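Local atomic coordinates of Lon211 (Mycobacterium tuberculosis, PDB entry 6VBK), a protein that forms the N-terminal domain of the ATP-dependent protease Lon, a domain that probably takes part in recognising substrate proteins for degradation. Residues P15-E20 against V66-R71; Y76-T81 against R105-T110. All coordinates share one frame; numbering follows the deposited sequence.

Interaction 1 of 2, residues P15-E20 against V66-R71; sequences PVLPLE and VLLVPR
R71 runs out with CG anti to the backbone N (chi1 170°), then bends at chi3 (83°), which lays its guanidinium alongside P18. The ring atom CB of P18 sits over the centre of one guanidinium face, 3.8 Å from R71 CZ. At the guanidinium edge lies the carboxylate of the poorly ordered E20, a long salt bridge with OE1 3.7 Å from R71 NH1; the stronger partner of that NH1 is E39, at the start of helix 38-50. Behind this end the two strands run parallel in unbroken register, joined by five backbone bonds. The first, L67 N to P15 O at 2.9 Å, lies nearly along the C=O axis; the other four, made by L17 and L19 with L67, V69 and R71, approach from above the carbonyl plane. P18 CA adds a CA-H...O contact to V69 O. On one face V16 CG1 meets V69 CG2 at 3.8 Å. On the other, L17 and L68 lie side by side, and L17 CD1 reaches V66 CG2 at 3.9 Å. This is a parallel strand pair, 9-19 with 65-70, in the mixed beta-sheet of the Lon substrate-binding domain, with helix 38-50 packed on the L17 and V66 side.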
loop_
_atom_site.group_PDB
_atom_site.type_symbol
_atom_site.label_atom_id
_atom_site.label_comp_id
_atom_site.label_asym_id
_atom_site.label_seq_id
_atom_site.Cartn_x
_atom_site.Cartn_y
_atom_site.Cartn_z
ATOM N N PRO B 15 -6.931 14.598 -1.756
ATOM C CA PRO B 15 -8.094 15.245 -2.371
ATOM C C PRO B 15 -7.859 15.478 -3.855
ATOM O O PRO B 15 -6.756 15.828 -4.283
ATOM C CB PRO B 15 -8.205 16.568 -1.606
ATOM C CG PRO B 15 -6.800 16.875 -1.213
ATOM C CD PRO B 15 -6.120 15.547 -0.972
ATOM N N VAL B 16 -8.910 15.277 -4.641
ATOM C CA VAL B 16 -8.809 15.390 -6.092
ATOM C C VAL B 16 -8.973 16.849 -6.496
ATOM O O VAL B 16 -10.005 17.471 -6.219
ATOM C CB VAL B 16 -9.852 14.507 -6.792
ATOM C CG1 VAL B 16 -9.860 14.788 -8.286
ATOM C CG2 VAL B 16 -9.563 13.041 -6.528
ATOM N N LEU B 17 -7.943 17.385 -7.148
ATOM C CA LEU B 17 -8.009 18.762 -7.694
ATOM C C LEU B 17 -8.170 18.608 -9.206
ATOM O O LEU B 17 -7.168 18.346 -9.881
ATOM C CB LEU B 17 -6.740 19.536 -7.329
ATOM C CG LEU B 17 -6.869 21.056 -7.389
ATOM C CD1 LEU B 17 -5.782 21.729 -6.569
ATOM C CD2 LEU B 17 -6.838 21.543 -8.827
ATOM N N PRO B 18 -9.404 18.671 -9.747
ATOM C CA PRO B 18 -9.632 18.470 -11.176
ATOM C C PRO B 18 -9.093 19.602 -12.059
ATOM O O PRO B 18 -9.221 20.746 -11.690
ATOM C CB PRO B 18 -11.162 18.424 -11.275
ATOM C CG PRO B 18 -11.625 19.271 -10.118
ATOM C CD PRO B 18 -10.632 18.972 -9.017
ATOM N N LEU B 19 -8.510 19.223 -13.198
ATOM C CA LEU B 19 -7.968 20.185 -14.192
ATOM C C LEU B 19 -8.809 20.072 -15.469
ATOM O O LEU B 19 -8.671 19.057 -16.175
ATOM C CB LEU B 19 -6.502 19.837 -14.467
ATOM C CG LEU B 19 -5.610 19.726 -13.233
ATOM C CD1 LEU B 19 -4.216 19.263 -13.613
ATOM C CD2 LEU B 19 -5.547 21.051 -12.492
ATOM N N GLU B 20 -9.673 21.057 -15.725
ATOM C CA GLU B 20 -10.543 21.032 -16.930
ATOM C C GLU B 20 -9.662 21.061 -18.180
ATOM O O GLU B 20 -9.918 20.270 -19.108
ATOM C CB GLU B 20 -11.441 22.270 -16.941
ATOM C CG GLU B 20 -12.303 22.422 -15.699
ATOM C CD GLU B 20 -13.732 21.927 -15.839
ATOM O OE1 GLU B 20 -13.922 20.784 -16.296
ATOM O OE2 GLU B 20 -14.651 22.694 -15.496
ATOM N N VAL B 66 -2.152 17.687 -2.914
ATOM C CA VAL B 66 -3.350 17.442 -3.704
ATOM C C VAL B 66 -3.015 16.457 -4.815
ATOM O O VAL B 66 -1.849 16.206 -5.128
ATOM C CB VAL B 66 -3.936 18.739 -4.301
ATOM C CG1 VAL B 66 -4.340 19.702 -3.196
ATOM C CG2 VAL B 66 -2.935 19.391 -5.242
ATOM N N LEU B 67 -4.062 15.898 -5.414
ATOM C CA LEU B 67 -3.931 15.003 -6.558
ATOM C C LEU B 67 -4.475 15.722 -7.786
ATOM O O LEU B 67 -5.691 15.887 -7.931
ATOM C CB LEU B 67 -4.661 13.684 -6.317
ATOM C CG LEU B 67 -4.398 12.603 -7.367
ATOM C CD1 LEU B 67 -2.906 12.328 -7.496
ATOM C CD2 LEU B 67 -5.152 11.328 -7.031
ATOM N N LEU B 68 -3.571 16.154 -8.661
ATOM C CA LEU B 68 -3.941 16.873 -9.876
ATOM C C LEU B 68 -4.359 15.859 -10.934
ATOM O O LEU B 68 -3.513 15.153 -11.495
ATOM C CB LEU B 68 -2.773 17.729 -10.352
ATOM C CG LEU B 68 -2.157 18.633 -9.282
ATOM C CD1 LEU B 68 -0.779 19.096 -9.707
ATOM C CD2 LEU B 68 -3.057 19.827 -8.995
ATOM N N VAL B 69 -5.656 15.784 -11.207
ATOM C CA VAL B 69 -6.228 14.777 -12.090
ATOM C C VAL B 69 -6.844 15.478 -13.296
ATOM O O VAL B 69 -7.718 16.334 -13.132
ATOM C CB VAL B 69 -7.284 13.917 -11.377
ATOM C CG1 VAL B 69 -7.716 12.763 -12.271
ATOM C CG2 VAL B 69 -6.748 13.411 -10.049
ATOM N N PRO B 70 -6.430 15.124 -14.639
ATOM C CA PRO B 70 -6.808 15.540 -16.239
ATOM C C PRO B 70 -8.253 15.078 -16.451
ATOM O O PRO B 70 -8.446 13.903 -16.678
ATOM C CB PRO B 70 -5.800 14.784 -17.103
ATOM C CG PRO B 70 -4.683 14.501 -16.144
ATOM C CD PRO B 70 -5.393 14.112 -14.865
ATOM N N ARG B 71 -9.227 15.980 -16.290
ATOM C CA ARG B 71 -10.646 15.586 -16.488
ATOM C C ARG B 71 -11.329 16.506 -17.504
ATOM O O ARG B 71 -11.372 17.724 -17.257
ATOM C CB ARG B 71 -11.414 15.679 -15.166
ATOM C CG ARG B 71 -12.920 15.537 -15.322
ATOM C CD ARG B 71 -13.708 15.966 -14.100
ATOM N NE ARG B 71 -13.938 17.401 -14.019
ATOM C CZ ARG B 71 -14.497 18.010 -12.982
ATOM N NH1 ARG B 71 -14.669 19.320 -12.994
ATOM N NH2 ARG B 71 -14.883 17.306 -11.935
#

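Interaction 2 of 2, residues Y76-T81 against R105-T110; sequences YADVGT and RVRIGT
Two backbone hydrogen bonds hold the buried part of this antiparallel pair; a third lies at its outer end, where two waters bridge the strands. G80 and V106 form the hydrogen-bonded pair: G80 N gives to V106 O and V106 N to G80 O, each at 2.9 Å and each with the donor in the plane of the carbonyl. Two residues further along each strand, I108 N reaches D78 O at 2.8 Å, this time from above the carbonyl plane. V79 faces R107 as a non-hydrogen-bonded pair, and its CG1, anti to the backbone N (chi1 167°), lies close over the V106 carbonyl oxygen. I108 packs hardest. With chi1 at -65° and chi2 extended, its CD1 comes within 3.2 Å of A77 O and passes along G80, where no side chain intervenes; V69 of strand 65-70 also touches it.

The other side is looser. R107 bends at chi3, and V79 CG2 lies over one face of its guanidinium, 3.9 Å above the plane and offset toward the rim. D78 OD2 stands 3.7 Å from R107 NH1, a long salt bridge with the carboxylate and guanidinium planes 27° apart. One water closes the gap, donating to D78 OD2 and accepting from R107 NH2. A second water donates to D78 O and to I108 O, so D78 O is gripped by both a backbone N-H and a water. The attraction between D78 and R107 is therefore probably weak and partly water-mediated, while the backbone bonds hold the register and I108 supplies the apolar packing.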
loop_
_atom_site.group_PDB
_atom_site.type_symbol
_atom_site.label_atom_id
_atom_site.label_comp_id
_atom_site.label_asym_id
_atom_site.label_seq_id
_atom_site.Cartn_x
_atom_site.Cartn_y
_atom_site.Cartn_z
ATOM N N TYR B 76 -12.392 11.051 -15.300
ATOM C CA TYR B 76 -11.087 11.372 -14.656
ATOM C C TYR B 76 -10.029 10.339 -15.072
ATOM O O TYR B 76 -10.333 9.127 -15.085
ATOM C CB TYR B 76 -11.218 11.249 -13.137
ATOM C CG TYR B 76 -11.966 12.357 -12.441
ATOM C CD1 TYR B 76 -13.346 12.436 -12.496
ATOM C CD2 TYR B 76 -11.293 13.309 -11.697
ATOM C CE1 TYR B 76 -14.036 13.444 -11.843
ATOM C CE2 TYR B 76 -11.966 14.324 -11.038
ATOM C CZ TYR B 76 -13.344 14.392 -11.110
ATOM O OH TYR B 76 -14.013 15.389 -10.464
ATOM N N ALA B 77 -8.772 10.767 -15.236
ATOM C CA ALA B 77 -7.733 9.854 -15.692
ATOM C C ALA B 77 -7.410 8.828 -14.609
ATOM O O ALA B 77 -7.613 9.056 -13.414
ATOM C CB ALA B 77 -6.471 10.623 -16.082
ATOM N N ASP B 78 -6.900 7.674 -15.046
ATOM C CA ASP B 78 -6.532 6.615 -14.113
ATOM C C ASP B 78 -5.286 6.948 -13.304
ATOM O O ASP B 78 -5.012 6.266 -12.309
ATOM C CB ASP B 78 -6.327 5.301 -14.871
ATOM C CG ASP B 78 -5.358 5.438 -16.028
ATOM O OD1 ASP B 78 -5.762 5.974 -17.082
ATOM O OD2 ASP B 78 -4.188 5.022 -15.883
ATOM N N VAL B 79 -4.534 7.973 -13.697
ATOM C CA VAL B 79 -3.335 8.398 -12.988
ATOM C C VAL B 79 -3.399 9.905 -12.795
ATOM O O VAL B 79 -3.696 10.644 -13.741
ATOM C CB VAL B 79 -2.050 8.000 -13.743
ATOM C CG1 VAL B 79 -0.842 8.727 -13.169
ATOM C CG2 VAL B 79 -1.843 6.496 -13.680
ATOM N N GLY B 80 -3.140 10.356 -11.568
ATOM C CA GLY B 80 -3.000 11.762 -11.267
ATOM C C GLY B 80 -1.560 12.092 -10.907
ATOM O O GLY B 80 -0.702 11.221 -10.783
ATOM N N THR B 81 -1.307 13.386 -10.746
ATOM C CA THR B 81 0.005 13.882 -10.350
ATOM C C THR B 81 -0.068 14.373 -8.912
ATOM O O THR B 81 -0.869 15.261 -8.597
ATOM C CB THR B 81 0.480 15.005 -11.272
ATOM O OG1 THR B 81 0.562 14.521 -12.617
ATOM C CG2 THR B 81 1.851 15.501 -10.839
ATOM N N ARG B 105 3.848 10.353 -10.120
ATOM C CA ARG B 105 2.624 9.764 -10.642
ATOM C C ARG B 105 1.950 8.911 -9.578
ATOM O O ARG B 105 2.610 8.195 -8.819
ATOM C CB ARG B 105 2.915 8.927 -11.886
ATOM C CG ARG B 105 3.294 9.754 -13.096
ATOM C CD ARG B 105 3.650 8.883 -14.285
ATOM N NE ARG B 105 3.641 9.651 -15.525
ATOM C CZ ARG B 105 4.651 10.405 -15.946
ATOM N NH1 ARG B 105 5.760 10.496 -15.224
ATOM N NH2 ARG B 105 4.550 11.070 -17.089
ATOM N N VAL B 106 0.623 8.998 -9.522
ATOM C CA VAL B 106 -0.174 8.275 -8.539
ATOM C C VAL B 106 -1.269 7.522 -9.282
ATOM O O VAL B 106 -2.064 8.133 -10.006
ATOM C CB VAL B 106 -0.783 9.215 -7.485
ATOM C CG1 VAL B 106 -1.580 8.420 -6.467
ATOM C CG2 VAL B 106 0.307 10.022 -6.795
ATOM N N ARG B 107 -1.307 6.201 -9.111
ATOM C CA ARG B 107 -2.340 5.380 -9.729
ATOM C C ARG B 107 -3.626 5.493 -8.919
ATOM O O ARG B 107 -3.674 5.074 -7.758
ATOM C CB ARG B 107 -1.887 3.925 -9.825
ATOM C CG ARG B 107 -2.959 2.979 -10.341
ATOM C CD ARG B 107 -2.350 1.781 -11.053
ATOM N NE ARG B 107 -1.623 2.183 -12.254
ATOM C CZ ARG B 107 -2.189 2.369 -13.442
ATOM N NH1 ARG B 107 -3.494 2.186 -13.593
ATOM N NH2 ARG B 107 -1.451 2.737 -14.480
ATOM N N ILE B 108 -4.666 6.055 -9.534
ATOM C CA ILE B 108 -5.913 6.319 -8.825
ATOM C C ILE B 108 -6.656 5.009 -8.607
ATOM O O ILE B 108 -6.937 4.272 -9.559
ATOM C CB ILE B 108 -6.775 7.327 -9.593
ATOM C CG1 ILE B 108 -6.078 8.687 -9.638
ATOM C CG2 ILE B 108 -8.153 7.444 -8.959
ATOM C CD1 ILE B 108 -6.872 9.753 -10.342
ATOM N N GLY B 109 -6.981 4.717 -7.350
ATOM C CA GLY B 109 -7.687 3.498 -7.016
ATOM C C GLY B 109 -9.052 3.730 -6.403
ATOM O O GLY B 109 -9.873 4.471 -6.953
ATOM N N THR B 110 -9.302 3.103 -5.257
ATOM C CA THR B 110 -10.606 3.181 -4.616
ATOM C C THR B 110 -10.874 4.581 -4.071
ATOM O O THR B 110 -9.966 5.284 -3.620
ATOM C CB THR B 110 -10.704 2.162 -3.480
ATOM O OG1 THR B 110 -9.591 2.326 -2.592
ATOM C CG2 THR B 110 -10.705 0.744 -4.029
HETATM O O HOH W 1 -2.153 3.424 -16.702
HETATM O O HOH W 2 -5.642 3.720 -12.043
#

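How the interactions relate
From the N terminus, strand 9-19 comes first, and interaction 1 closes the long excursion through strand 29-33 and helix 38-50 by bringing 66-71 back beside 15-20. After a short connection the chain enters 76-81, and interaction 2 closes the hairpin of strands 79-88 and 96-112. The two contacts follow in series, neither enclosing nor crossing the other. Strand 65-70 pairs with strand 79-88, L68 N probably hydrogen-bonding to T81 O, so four strands continue as one sheet. Y76, just ahead of strand 79-88, packs its ring on V16 and V69 and makes a weak hydrogen bond through OH to R71 NH2, tying the turn back to interaction 1.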